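Local coordinates for protein Alpha/beta fold hydrolase (Pseudomonas aeruginosa, PDB 6I8W) that is a membrane phospholipase A that degrades membrane phospholipids and acts as a bacterial virulence factor, built on an alpha/beta hydrolase fold, at residues V33-V45 with L50-N62. Numbering follows the deposited sequence.
With CO2 (carbon dioxide), chain F; BOG (octyl beta-D-glucopyranoside), chain D.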
ATOM      1  N   VAL A  33       6.259   2.114  17.878  1.00 35.43           N
ATOM      2  CA  VAL A  33       5.756   3.464  18.133  1.00 35.73           C
ATOM      3  C   VAL A  33       4.589   3.836  17.222  1.00 35.59           C
ATOM      4  O   VAL A  33       3.512   4.227  17.688  1.00 30.53           O
ATOM      5  CB  VAL A  33       6.872   4.526  17.952  1.00 31.88           C
ATOM      6  CG1 VAL A  33       6.290   5.958  18.001  1.00 34.23           C
ATOM      7  CG2 VAL A  33       7.933   4.358  19.009  1.00 34.03           C
ATOM      8  N   GLU A  34       4.795   3.692  15.917  1.00 31.38           N
ATOM      9  CA  GLU A  34       3.801   4.145  14.962  1.00 31.31           C
ATOM     10  C   GLU A  34       2.534   3.283  15.012  1.00 34.58           C
ATOM     11  O   GLU A  34       1.432   3.806  14.913  1.00 30.59           O
ATOM     12  CB  GLU A  34       4.404   4.183  13.553  1.00 29.18           C
ATOM     13  CG  GLU A  34       5.526   5.257  13.404  1.00 35.42           C
ATOM     14  CD  GLU A  34       5.023   6.711  13.385  1.00 39.08           C
ATOM     15  OE1 GLU A  34       3.864   6.960  12.979  1.00 34.28           O
ATOM     16  OE2 GLU A  34       5.809   7.618  13.734  1.00 35.56           O
ATOM     17  N   ARG A  35       2.680   1.964  15.145  1.00 30.21           N
ATOM     18  CA  ARG A  35       1.501   1.102  15.292  1.00 28.80           C
ATOM     19  C   ARG A  35       0.772   1.407  16.612  1.00 31.02           C
ATOM     20  O   ARG A  35      -0.458   1.446  16.663  1.00 30.75           O
ATOM     21  CB  ARG A  35       1.889  -0.384  15.220  1.00 25.42           C
ATOM     22  CG  ARG A  35       2.439  -0.800  13.846  1.00 28.99           C
ATOM     23  CD  ARG A  35       3.012  -2.217  13.868  1.00 31.25           C
ATOM     24  NE  ARG A  35       3.519  -2.613  12.558  1.00 27.68           N
ATOM     25  CZ  ARG A  35       4.003  -3.815  12.283  1.00 30.01           C
ATOM     26  NH1 ARG A  35       4.032  -4.747  13.229  1.00 31.60           N
ATOM     27  NH2 ARG A  35       4.430  -4.090  11.053  1.00 29.32           N
ATOM     28  N   GLY A  36       1.533   1.598  17.685  1.00 31.31           N
ATOM     29  CA  GLY A  36       0.947   1.869  18.987  1.00 33.16           C
ATOM     30  C   GLY A  36       0.159   3.178  18.976  1.00 34.45           C
ATOM     31  O   GLY A  36      -0.951   3.258  19.518  1.00 33.33           O
ATOM     32  N   LEU A  37       0.722   4.207  18.351  1.00 29.76           N
ATOM     33  CA  LEU A  37       0.014   5.487  18.251  1.00 33.50           C
ATOM     34  C   LEU A  37      -1.271   5.359  17.430  1.00 35.44           C
ATOM     35  O   LEU A  37      -2.234   6.065  17.672  1.00 29.81           O
ATOM     36  CB  LEU A  37       0.913   6.567  17.651  1.00 30.53           C
ATOM     37  CG  LEU A  37       2.043   7.093  18.546  1.00 32.68           C
ATOM     38  CD1 LEU A  37       2.973   7.957  17.710  1.00 32.68           C
ATOM     39  CD2 LEU A  37       1.487   7.904  19.740  1.00 37.98           C
ATOM     40  N   ALA A  38      -1.292   4.429  16.483  1.00 28.10           N
ATOM     41  CA  ALA A  38      -2.468   4.252  15.638  1.00 29.50           C
ATOM     42  C   ALA A  38      -3.466   3.283  16.251  1.00 34.81           C
ATOM     43  O   ALA A  38      -4.575   3.123  15.739  1.00 35.96           O
ATOM     44  CB  ALA A  38      -2.054   3.766  14.274  1.00 28.14           C
ATOM     45  N   GLY A  39      -3.070   2.627  17.339  1.00 32.63           N
ATOM     46  CA  GLY A  39      -3.910   1.619  17.953  1.00 30.39           C
ATOM     47  C   GLY A  39      -3.990   0.334  17.122  1.00 32.84           C
ATOM     48  O   GLY A  39      -5.010  -0.343  17.139  1.00 35.34           O
ATOM     49  N   LEU A  40      -2.932   0.014  16.382  1.00 27.75           N
ATOM     50  CA  LEU A  40      -2.898  -1.185  15.525  1.00 25.76           C
ATOM     51  C   LEU A  40      -1.961  -2.252  16.087  1.00 33.03           C
ATOM     52  O   LEU A  40      -0.907  -1.924  16.599  1.00 33.98           O
ATOM     53  CB  LEU A  40      -2.436  -0.823  14.118  1.00 28.98           C
ATOM     54  CG  LEU A  40      -3.348   0.161  13.372  1.00 30.03           C
ATOM     55  CD1 LEU A  40      -2.654   0.678  12.107  1.00 27.86           C
ATOM     56  CD2 LEU A  40      -4.661  -0.539  13.017  1.00 25.38           C
ATOM     57  N   SER A  41      -2.354  -3.514  15.995  1.00 28.31           N
ATOM     58  CA  SER A  41      -1.467  -4.612  16.362  1.00 35.35           C
ATOM     59  C   SER A  41      -1.451  -5.648  15.244  1.00 33.23           C
ATOM     60  O   SER A  41      -2.380  -5.716  14.425  1.00 31.78           O
ATOM     61  CB  SER A  41      -1.890  -5.224  17.698  1.00 45.08           C
ATOM     62  OG  SER A  41      -3.219  -5.701  17.638  1.00 56.28           O
ATOM     63  N   GLU A  42      -0.385  -6.444  15.207  1.00 30.29           N
ATOM     64  CA  GLU A  42      -0.142  -7.375  14.102  1.00 32.64           C
ATOM     65  C   GLU A  42      -0.655  -8.790  14.362  1.00 41.30           C
ATOM     66  O   GLU A  42      -0.515  -9.323  15.458  1.00 35.66           O
ATOM     67  CB  GLU A  42       1.358  -7.413  13.775  1.00 33.50           C
ATOM     68  CG  GLU A  42       1.691  -8.340  12.592  1.00 40.00           C
ATOM     69  CD  GLU A  42       3.123  -8.185  12.093  1.00 53.39           C
ATOM     70  OE1 GLU A  42       3.914  -7.476  12.745  1.00 40.16           O
ATOM     71  OE2 GLU A  42       3.459  -8.778  11.042  1.00 58.52           O
ATOM     72  N   HIS A  43      -1.247  -9.390  13.332  1.00 30.94           N
ATOM     73  CA  HIS A  43      -1.720 -10.758  13.380  1.00 33.61           C
ATOM     74  C   HIS A  43      -1.370 -11.422  12.063  1.00 37.93           C
ATOM     75  O   HIS A  43      -0.833 -10.777  11.167  1.00 34.75           O
ATOM     76  CB  HIS A  43      -3.236 -10.794  13.601  1.00 35.67           C
ATOM     77  CG  HIS A  43      -3.685  -9.975  14.766  1.00 43.84           C
ATOM     78  ND1 HIS A  43      -3.704 -10.462  16.055  1.00 48.17           N
ATOM     79  CD2 HIS A  43      -4.093  -8.685  14.845  1.00 44.88           C
ATOM     80  CE1 HIS A  43      -4.126  -9.513  16.874  1.00 48.62           C
ATOM     81  NE2 HIS A  43      -4.365  -8.426  16.165  1.00 47.62           N
ATOM     82  N   SER A  44      -1.676 -12.709  11.948  1.00 35.57           N
ATOM     83  CA  SER A  44      -1.556 -13.381  10.669  0.92 40.96           C
ATOM     84  C   SER A  44      -2.640 -14.433  10.536  1.00 40.04           C
ATOM     85  O   SER A  44      -3.186 -14.916  11.529  1.00 37.33           O
ATOM     86  CB  SER A  44      -0.175 -14.012  10.503  0.92 45.68           C
ATOM     87  OG  SER A  44      -0.044 -15.156  11.311  0.92 47.03           O
ATOM     88  N   VAL A  45      -2.988 -14.744   9.291  1.00 37.55           N
ATOM     89  CA  VAL A  45      -3.973 -15.774   9.017  1.00 39.39           C
ATOM     90  C   VAL A  45      -3.593 -16.466   7.712  1.00 35.51           C
ATOM     91  O   VAL A  45      -3.090 -15.832   6.780  1.00 36.32           O
ATOM     92  CB  VAL A  45      -5.413 -15.178   8.951  1.00 42.55           C
ATOM     93  CG1 VAL A  45      -5.523 -14.135   7.863  1.00 38.95           C
ATOM     94  CG2 VAL A  45      -6.454 -16.293   8.757  1.00 42.53           C
ATOM     95  N   LEU A  50      -1.574 -19.525   2.183  1.00 39.42           N
ATOM     96  CA  LEU A  50      -0.572 -18.471   2.256  1.00 43.14           C
ATOM     97  C   LEU A  50      -0.715 -17.740   3.577  1.00 43.08           C
ATOM     98  O   LEU A  50      -1.821 -17.378   3.980  1.00 42.32           O
ATOM     99  CB  LEU A  50      -0.724 -17.459   1.118  1.00 43.43           C
ATOM    100  CG  LEU A  50      -0.712 -17.927  -0.335  1.00 44.65           C
ATOM    101  CD1 LEU A  50      -0.669 -16.699  -1.243  1.00 42.52           C
ATOM    102  CD2 LEU A  50       0.439 -18.879  -0.615  1.00 44.48           C
ATOM    103  N   GLU A  51       0.409 -17.460   4.224  1.00 37.54           N
ATOM    104  CA  GLU A  51       0.360 -16.656   5.440  1.00 37.38           C
ATOM    105  C   GLU A  51       0.210 -15.195   5.074  1.00 37.15           C
ATOM    106  O   GLU A  51       1.035 -14.626   4.368  1.00 38.67           O
ATOM    107  CB  GLU A  51       1.604 -16.857   6.301  1.00 41.06           C
ATOM    108  CG  GLU A  51       1.557 -16.039   7.583  1.00 47.56           C
ATOM    109  CD  GLU A  51       2.455 -16.609   8.666  1.00 60.99           C
ATOM    110  OE1 GLU A  51       2.883 -17.776   8.531  1.00 68.06           O
ATOM    111  OE2 GLU A  51       2.734 -15.891   9.648  1.00 58.79           O
ATOM    112  N   ILE A  52      -0.869 -14.592   5.539  1.00 33.84           N
ATOM    113  CA  ILE A  52      -1.085 -13.182   5.290  1.00 32.33           C
ATOM    114  C   ILE A  52      -0.960 -12.411   6.594  1.00 37.89           C
ATOM    115  O   ILE A  52      -1.737 -12.631   7.520  1.00 38.49           O
ATOM    116  CB  ILE A  52      -2.444 -12.953   4.647  1.00 34.66           C
ATOM    117  CG1 ILE A  52      -2.495 -13.710   3.303  1.00 35.56           C
ATOM    118  CG2 ILE A  52      -2.727 -11.445   4.505  1.00 31.33           C
ATOM    119  CD1 ILE A  52      -3.671 -13.317   2.432  1.00 45.88           C
ATOM    120  N   ALA A  53       0.045 -11.537   6.666  1.00 34.52           N
ATOM    121  CA  ALA A  53       0.238 -10.684   7.823  1.00 34.72           C
ATOM    122  C   ALA A  53      -0.691  -9.482   7.722  1.00 32.82           C
ATOM    123  O   ALA A  53      -0.929  -8.959   6.625  1.00 29.65           O
ATOM    124  CB  ALA A  53       1.713 -10.218   7.931  1.00 31.12           C
ATOM    125  N   TYR A  54      -1.221  -9.036   8.853  1.00 28.72           N
ATOM    126  CA  TYR A  54      -2.069  -7.856   8.821  1.00 27.56           C
ATOM    127  C   TYR A  54      -2.050  -7.114  10.131  1.00 34.13           C
ATOM    128  O   TYR A  54      -1.670  -7.653  11.164  1.00 28.51           O
ATOM    129  CB  TYR A  54      -3.517  -8.225   8.440  1.00 31.87           C
ATOM    130  CG  TYR A  54      -4.291  -9.113   9.410  1.00 28.48           C
ATOM    131  CD1 TYR A  54      -4.130 -10.495   9.402  1.00 31.30           C
ATOM    132  CD2 TYR A  54      -5.213  -8.563  10.310  1.00 30.87           C
ATOM    133  CE1 TYR A  54      -4.845 -11.324  10.281  1.00 30.69           C
ATOM    134  CE2 TYR A  54      -5.947  -9.389  11.190  1.00 31.50           C
ATOM    135  CZ  TYR A  54      -5.755 -10.757  11.165  1.00 40.05           C
ATOM    136  OH  TYR A  54      -6.470 -11.567  12.021  1.00 35.89           O
ATOM    137  N   LEU A  55      -2.430  -5.847  10.057  1.00 27.62           N
ATOM    138  CA  LEU A  55      -2.633  -5.031  11.245  1.00 30.14           C
ATOM    139  C   LEU A  55      -4.116  -4.893  11.488  1.00 31.81           C
ATOM    140  O   LEU A  55      -4.912  -4.862  10.530  1.00 29.96           O
ATOM    141  CB  LEU A  55      -2.008  -3.651  11.079  1.00 24.96           C
ATOM    142  CG  LEU A  55      -0.494  -3.636  10.875  1.00 34.17           C
ATOM    143  CD1 LEU A  55      -0.016  -2.221  10.607  1.00 28.68           C
ATOM    144  CD2 LEU A  55       0.229  -4.235  12.085  1.00 33.65           C
ATOM    145  N   GLU A  56      -4.490  -4.793  12.757  1.00 30.70           N
ATOM    146  CA  GLU A  56      -5.891  -4.614  13.122  1.00 33.74           C
ATOM    147  C   GLU A  56      -6.040  -3.679  14.328  1.00 32.14           C
ATOM    148  O   GLU A  56      -5.208  -3.697  15.240  1.00 30.65           O
ATOM    149  CB  GLU A  56      -6.527  -5.972  13.418  1.00 35.53           C
ATOM    150  CG  GLU A  56      -8.008  -5.911  13.733  1.00 40.64           C
ATOM    151  CD  GLU A  56      -8.570  -7.267  14.120  1.00 50.30           C
ATOM    152  OE1 GLU A  56      -7.774  -8.154  14.490  1.00 49.76           O
ATOM    153  OE2 GLU A  56      -9.800  -7.444  14.060  1.00 52.68           O
ATOM    154  N   GLY A  57      -7.095  -2.862  14.333  1.00 33.52           N
ATOM    155  CA  GLY A  57      -7.341  -1.956  15.449  1.00 34.34           C
ATOM    156  C   GLY A  57      -8.787  -1.506  15.473  1.00 35.70           C
ATOM    157  O   GLY A  57      -9.538  -1.777  14.536  1.00 30.62           O
ATOM    158  N   GLY A  58      -9.186  -0.834  16.545  1.00 34.45           N
ATOM    159  CA  GLY A  58     -10.553  -0.367  16.672  1.00 35.39           C
ATOM    160  C   GLY A  58     -11.468  -1.476  17.153  1.00 42.84           C
ATOM    161  O   GLY A  58     -11.040  -2.609  17.334  1.00 39.86           O
ATOM    162  N   SER A  59     -12.734  -1.150  17.373  1.00 38.71           N
ATOM    163  CA  SER A  59     -13.692  -2.135  17.860  1.00 39.49           C
ATOM    164  C   SER A  59     -14.343  -2.916  16.740  1.00 42.40           C
ATOM    165  O   SER A  59     -14.794  -2.327  15.761  1.00 43.64           O
ATOM    166  CB  SER A  59     -14.785  -1.450  18.688  1.00 42.87           C
ATOM    167  OG  SER A  59     -15.897  -2.313  18.821  1.00 46.97           O
ATOM    168  N   GLU A  60     -14.436  -4.234  16.909  1.00 44.60           N
ATOM    169  CA  GLU A  60     -15.100  -5.099  15.938  1.00 49.29           C
ATOM    170  C   GLU A  60     -16.599  -4.825  15.820  1.00 49.40           C
ATOM    171  O   GLU A  60     -17.246  -5.328  14.908  1.00 52.40           O
ATOM    172  CB  GLU A  60     -14.872  -6.569  16.293  1.00 61.79           C
ATOM    173  CG  GLU A  60     -13.415  -6.991  16.217  1.00 68.38           C
ATOM    174  CD  GLU A  60     -13.203  -8.454  16.557  1.00 81.07           C
ATOM    175  OE1 GLU A  60     -14.205  -9.191  16.687  1.00 86.42           O
ATOM    176  OE2 GLU A  60     -12.031  -8.864  16.693  1.00 82.91           O
ATOM    177  N   LYS A  61     -17.149  -4.021  16.727  1.00 50.52           N
ATOM    178  CA  LYS A  61     -18.551  -3.616  16.627  1.00 57.24           C
ATOM    179  C   LYS A  61     -18.749  -2.493  15.600  1.00 55.36           C
ATOM    180  O   LYS A  61     -19.871  -2.199  15.190  1.00 49.95           O
ATOM    181  CB  LYS A  61     -19.071  -3.154  17.988  1.00 64.04           C
ATOM    182  CG  LYS A  61     -18.805  -4.121  19.132  1.00 72.49           C
ATOM    183  CD  LYS A  61     -19.160  -3.486  20.468  1.00 82.43           C
ATOM    184  CE  LYS A  61     -18.958  -4.456  21.622  1.00 87.88           C
ATOM    185  NZ  LYS A  61     -19.171  -3.792  22.937  1.00 92.00           N
ATOM    186  N   ASN A  62     -17.650  -1.870  15.186  1.00 46.87           N
ATOM    187  CA  ASN A  62     -17.719  -0.753  14.259  1.00 43.17           C
ATOM    188  C   ASN A  62     -17.485  -1.218  12.827  1.00 44.41           C
ATOM    189  O   ASN A  62     -16.996  -2.322  12.618  1.00 40.95           O
ATOM    190  CB  ASN A  62     -16.720   0.327  14.683  1.00 37.17           C
ATOM    191  CG  ASN A  62     -17.205   1.099  15.910  1.00 44.80           C
ATOM    192  OD1 ASN A  62     -18.405   1.189  16.139  1.00 46.32           O
ATOM    193  ND2 ASN A  62     -16.283   1.654  16.692  1.00 37.76           N
TER
HETATM  194  C   CO2 F 404      -1.350 -14.198  14.583  1.00 71.51           C
HETATM  195  O1  CO2 F 404      -2.418 -13.867  14.778  1.00 58.41           O
HETATM  196  O2  CO2 F 404      -0.281 -14.526  14.385  1.00 75.86           O
HETATM  197  C1  BOG D 402      10.317   8.925  12.619  1.00 58.67           C
HETATM  198  O1  BOG D 402       9.710   8.462  11.412  1.00 55.54           O
HETATM  199  C2  BOG D 402      10.403  10.454  12.527  1.00 61.82           C
HETATM  200  O2  BOG D 402      11.563  10.789  11.767  1.00 63.33           O
HETATM  201  C3  BOG D 402      10.458  11.176  13.872  1.00 70.37           C
HETATM  202  O3  BOG D 402      10.338  12.598  13.715  1.00 64.87           O
HETATM  203  C4  BOG D 402       9.325  10.644  14.728  1.00 79.12           C
HETATM  204  O4  BOG D 402       9.227  11.373  15.966  1.00 82.44           O
HETATM  205  C5  BOG D 402       9.643   9.166  14.950  1.00 75.86           C
HETATM  206  O5  BOG D 402       9.534   8.439  13.716  1.00 72.51           O
HETATM  207  C6  BOG D 402       8.779   8.524  16.035  1.00 67.37           C
HETATM  208  O6  BOG D 402       7.706   7.767  15.471  1.00 46.38           O
HETATM  209  C1' BOG D 402       9.636   7.043  11.319  1.00 56.56           C
HETATM  210  C2' BOG D 402       8.674   6.678  10.197  1.00 53.11           C
HETATM  211  C3' BOG D 402       8.727   7.746   9.118  1.00 58.11           C
HETATM  212  C4' BOG D 402       7.998   7.322   7.856  1.00 57.86           C
HETATM  213  C5' BOG D 402       8.771   7.836   6.649  1.00 61.72           C
HETATM  214  C6' BOG D 402       7.942   7.734   5.379  1.00 61.78           C
HETATM  215  C7' BOG D 402       8.848   7.715   4.156  1.00 61.53           C
HETATM  216  C8' BOG D 402       9.762   8.917   4.155  1.00 59.72           C
HETATM  217  O   HOH W   1      -7.308  -0.208  18.599  1.00 36.10           O
HETATM  218  O   HOH W   2      -4.991  -3.499  18.270  1.00 45.44           O
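Backbone bonds hold S41, H43 and V45 to E56, Y54 and I52, two per pair. They make the antiparallel hairpin of strands 41-47 and 50-57. Strand 41-47 is the outermost strand of the hydrolase sheet at this end. Strand 50-57 bonds on its other side to strand 90-94.

L55 lies on the face of E42. Its CD2 sits over one face of the R35 guanidinium, 3.7 Å from R35 NE, and its CB is 4.2 Å from L40 CB. On the other face, H43 CB rests over the Y54 ring, 3.9 Å from its centroid, a CH-pi contact. A chi1 of 65° turns the Y54 ring toward strand 41-47. V45 CG1 meets Y54 CE1 at 3.8 Å.

Among polar side chains, R35 NH1 bridges to E42 OE1 at 2.8 Å, from above the carboxylate plane. R35 NE pairs with D76, a second partner. E56 OE2 is hydrogen-bonded to H90 NE2.

Water links G39 O to G58 N where a Schellman motif ends helix 3-38. E42 of strand 41-47 holds the R35 guanidinium by charge while L55 of strand 50-57 packs on it, so the long N-terminal helix is tied to the hairpin in both ways.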